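Local coordinates for AztD protein (Citrobacter koseri, PDB 6CMK) that acts as a periplasmic zinc chaperone, handing one zinc ion directly to the solute-binding protein AztC of the AztABCD transport system, at the interface of chains A and B. Residues are numbered along the deposited sequence; one frame, centred on the assembly and turned at random. Chains: chain A/B, AztD protein.

The interface of chains A and B. Residues chain A 346-349; chain B 32, 34, 36, 105, 359, 400-402.
Two copies of the AztD beta-propeller meet here where a loop of one, A:Gly346 to A:Asn349, lies against strands 32-42 and 392-403 of the other. AztD is a monomer, so the patch, which is not part of an exact two-fold, is probably a crystal contact.

Direct hydrogen bonds centre on A:Trp348. Its indole NE1 reaches the carboxylate OD2 of B:Asp32 at 2.6 Å, meeting the syn lone pair almost exactly in the ring plane, although the hydrogen bond is bent (145° at H). Ring and carboxylate lie nearly coplanar, 22° apart, with the acid at the indole edge; OD1 adds only a weak second contact, and B:Asp32 is poorly ordered. The backbone N of A:Trp348 donates to the hydroxyl OG of B:Ser401 over 3.1 Å. A:Trp348 CG occupies the crowded position between backbone N and carbonyl carbon, which sets the indole edge towards B:Asp32.

Apolar contacts are made by the same side chain. Its indole CD1 sits 3.4 Å from CA of B:Gly402, while the beta-carbon CB touches the methyl of B:Ala105. Within chain A, CB of A:Asn349 covers one face over the ring centre, which may help to hold the indole's tilt.

Three waters extend the contact. Water 2 joins the amide OD1 of A:Asn349, OD1 of B:Asp32 and the B:Ser401 hydroxyl, 2.7 Å from OG. Water 1 ties the carbonyl O of A:Gly346 to the indole NE1 of B:Trp36, 2.8 Å away, and to OD1 of B:Asp359. That indole is held between B:Gly400 N near the rim of one face and B:Asp359 N over the centre of the other. The A:His347 imidazole stands nearly perpendicular to the B:Asp359 carboxylate (84°) and reaches it through water 3, which lies in the ring plane 2.7 Å from NE2 and 2.5 Å from OD2 of B:Asp359. The nearby carboxylate could favour a protonated imidazole.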
ATOM      1  N   GLY A 346       2.254   0.190  -9.794  1.00 14.93           N
ATOM      2  CA  GLY A 346       1.716   0.403 -11.125  1.00 15.00           C
ATOM      3  C   GLY A 346       1.122   1.786 -11.219  1.00 17.11           C
ATOM      4  O   GLY A 346       1.805   2.775 -10.958  1.00 16.73           O
ATOM      5  N   HIS A 347      -0.155   1.870 -11.585  1.00 15.37           N
ATOM      6  CA  HIS A 347      -0.899   3.120 -11.548  1.00 14.07           C
ATOM      7  C   HIS A 347      -1.868   3.105 -10.375  1.00 15.78           C
ATOM      8  O   HIS A 347      -2.380   2.054  -9.990  1.00 16.30           O
ATOM      9  CB  HIS A 347      -1.694   3.347 -12.840  1.00 13.71           C
ATOM     10  CG  HIS A 347      -0.880   3.240 -14.089  1.00 20.19           C
ATOM     11  ND1 HIS A 347      -0.883   2.113 -14.883  1.00 24.24           N
ATOM     12  CD2 HIS A 347      -0.051   4.126 -14.695  1.00 19.30           C
ATOM     13  CE1 HIS A 347      -0.089   2.308 -15.922  1.00 24.58           C
ATOM     14  NE2 HIS A 347       0.427   3.521 -15.831  1.00 23.18           N
ATOM     15  N   TRP A 348      -2.131   4.288  -9.822  1.00 13.99           N
ATOM     16  CA  TRP A 348      -3.087   4.365  -8.726  1.00 17.75           C
ATOM     17  C   TRP A 348      -4.462   3.909  -9.181  1.00 15.64           C
ATOM     18  O   TRP A 348      -5.210   3.319  -8.394  1.00 16.21           O
ATOM     19  CB  TRP A 348      -3.165   5.785  -8.176  1.00 18.34           C
ATOM     20  CG  TRP A 348      -3.899   6.751  -9.060  1.00 15.78           C
ATOM     21  CD1 TRP A 348      -3.365   7.546 -10.028  1.00 16.91           C
ATOM     22  CD2 TRP A 348      -5.308   7.030  -9.049  1.00 17.62           C
ATOM     23  NE1 TRP A 348      -4.346   8.302 -10.619  1.00 18.46           N
ATOM     24  CE2 TRP A 348      -5.547   8.004 -10.036  1.00 18.12           C
ATOM     25  CE3 TRP A 348      -6.384   6.550  -8.298  1.00 22.67           C
ATOM     26  CZ2 TRP A 348      -6.824   8.505 -10.299  1.00 25.15           C
ATOM     27  CZ3 TRP A 348      -7.652   7.049  -8.560  1.00 22.29           C
ATOM     28  CH2 TRP A 348      -7.859   8.015  -9.549  1.00 24.05           C
ATOM     29  N   ASN A 349      -4.790   4.150 -10.450  1.00 17.70           N
ATOM     30  CA  ASN A 349      -6.097   3.838 -11.003  1.00 17.21           C
ATOM     31  C   ASN A 349      -6.065   2.631 -11.937  1.00 18.70           C
ATOM     32  O   ASN A 349      -6.920   2.504 -12.819  1.00 21.17           O
ATOM     33  CB  ASN A 349      -6.680   5.063 -11.706  1.00 17.31           C
ATOM     34  CG  ASN A 349      -5.763   5.650 -12.773  1.00 25.12           C
ATOM     35  OD1 ASN A 349      -4.566   5.368 -12.832  1.00 20.16           O
ATOM     36  ND2 ASN A 349      -6.335   6.507 -13.622  1.00 29.71           N
TER
ATOM     37  N   ASP B  32      -3.472  13.930 -13.809  1.00 31.46           N
ATOM     38  CA  ASP B  32      -3.032  12.592 -13.425  1.00 26.93           C
ATOM     39  C   ASP B  32      -1.618  12.393 -13.955  1.00 31.26           C
ATOM     40  O   ASP B  32      -1.397  12.456 -15.169  1.00 31.29           O
ATOM     41  CB  ASP B  32      -3.990  11.547 -13.999  1.00 34.17           C
ATOM     42  CG  ASP B  32      -3.995  10.268 -13.215  1.00 50.12           C
ATOM     43  OD1 ASP B  32      -2.995   9.523 -13.286  1.00 61.39           O
ATOM     44  OD2 ASP B  32      -5.005  10.007 -12.530  1.00 52.22           O
ATOM     45  N   THR B  34       2.100  10.308 -14.076  1.00 17.10           N
ATOM     46  CA  THR B  34       2.903   9.100 -13.938  1.00 19.39           C
ATOM     47  C   THR B  34       4.366   9.510 -13.896  1.00 15.16           C
ATOM     48  O   THR B  34       4.816  10.302 -14.729  1.00 21.36           O
ATOM     49  CB  THR B  34       2.666   8.139 -15.109  1.00 25.02           C
ATOM     50  OG1 THR B  34       1.300   7.703 -15.119  1.00 22.70           O
ATOM     51  CG2 THR B  34       3.574   6.922 -15.009  1.00 19.46           C
ATOM     52  N   TRP B  36       8.369   7.804 -12.971  1.00 16.30           N
ATOM     53  CA  TRP B  36       9.283   6.766 -12.517  1.00 15.20           C
ATOM     54  C   TRP B  36      10.712   7.207 -12.799  1.00 14.01           C
ATOM     55  O   TRP B  36      10.985   7.833 -13.828  1.00 17.01           O
ATOM     56  CB  TRP B  36       9.036   5.429 -13.214  1.00 14.84           C
ATOM     57  CG  TRP B  36       7.712   4.760 -12.914  1.00 13.30           C
ATOM     58  CD1 TRP B  36       6.489   5.116 -13.395  1.00 14.58           C
ATOM     59  CD2 TRP B  36       7.502   3.598 -12.110  1.00 15.71           C
ATOM     60  NE1 TRP B  36       5.522   4.255 -12.936  1.00 15.66           N
ATOM     61  CE2 TRP B  36       6.118   3.314 -12.138  1.00 13.85           C
ATOM     62  CE3 TRP B  36       8.340   2.775 -11.361  1.00 13.42           C
ATOM     63  CZ2 TRP B  36       5.570   2.243 -11.455  1.00 13.22           C
ATOM     64  CZ3 TRP B  36       7.784   1.710 -10.683  1.00 12.12           C
ATOM     65  CH2 TRP B  36       6.412   1.459 -10.734  1.00 12.52           C
ATOM     66  N   ALA B 105      -4.735   8.106  -5.011  1.00 22.74           N
ATOM     67  CA  ALA B 105      -3.440   8.459  -4.459  1.00 21.27           C
ATOM     68  C   ALA B 105      -3.030   9.799  -5.045  1.00 17.86           C
ATOM     69  O   ALA B 105      -3.391  10.129  -6.181  1.00 21.16           O
ATOM     70  CB  ALA B 105      -2.369   7.399  -4.769  1.00 26.99           C
ATOM     71  N   ASP B 359       7.265   0.750 -14.054  1.00 12.27           N
ATOM     72  CA  ASP B 359       6.013   0.852 -14.814  1.00 13.76           C
ATOM     73  C   ASP B 359       5.869  -0.427 -15.636  1.00 15.57           C
ATOM     74  O   ASP B 359       5.859  -1.521 -15.051  1.00 17.02           O
ATOM     75  CB  ASP B 359       6.022   2.157 -15.618  1.00 20.36           C
ATOM     76  CG  ASP B 359       4.632   2.612 -16.012  1.00 34.06           C
ATOM     77  OD1 ASP B 359       3.652   2.155 -15.386  1.00 31.87           O
ATOM     78  OD2 ASP B 359       4.518   3.423 -16.952  1.00 29.17           O
ATOM     79  N   GLY B 400       5.429   5.494  -9.772  1.00 11.42           N
ATOM     80  CA  GLY B 400       4.016   5.128  -9.829  1.00 12.68           C
ATOM     81  C   GLY B 400       3.225   6.266 -10.461  1.00 14.49           C
ATOM     82  O   GLY B 400       3.751   7.025 -11.264  1.00 14.74           O
ATOM     83  N   SER B 401       1.963   6.397 -10.061  1.00 16.57           N
ATOM     84  CA  SER B 401       1.180   7.514 -10.576  1.00 15.92           C
ATOM     85  C   SER B 401       0.205   7.988  -9.508  1.00 16.05           C
ATOM     86  O   SER B 401      -0.114   7.270  -8.560  1.00 15.18           O
ATOM     87  CB  SER B 401       0.438   7.140 -11.868  1.00 16.07           C
ATOM     88  OG  SER B 401      -0.709   6.348 -11.604  1.00 17.59           O
ATOM     89  N   GLY B 402      -0.243   9.226  -9.659  1.00 17.13           N
ATOM     90  CA  GLY B 402      -1.183   9.776  -8.704  1.00 18.82           C
ATOM     91  C   GLY B 402      -1.807  11.037  -9.247  1.00 19.85           C
ATOM     92  O   GLY B 402      -1.471  11.511 -10.333  1.00 21.11           O
TER
HETATM   93  O   HOH W   1       2.719   4.122 -13.226  1.00 17.14           O
HETATM   94  O   HOH W   2      -2.552   6.978 -13.482  1.00 26.25           O
HETATM   95  O   HOH W   3       2.241   4.081 -17.746  1.00 27.37           O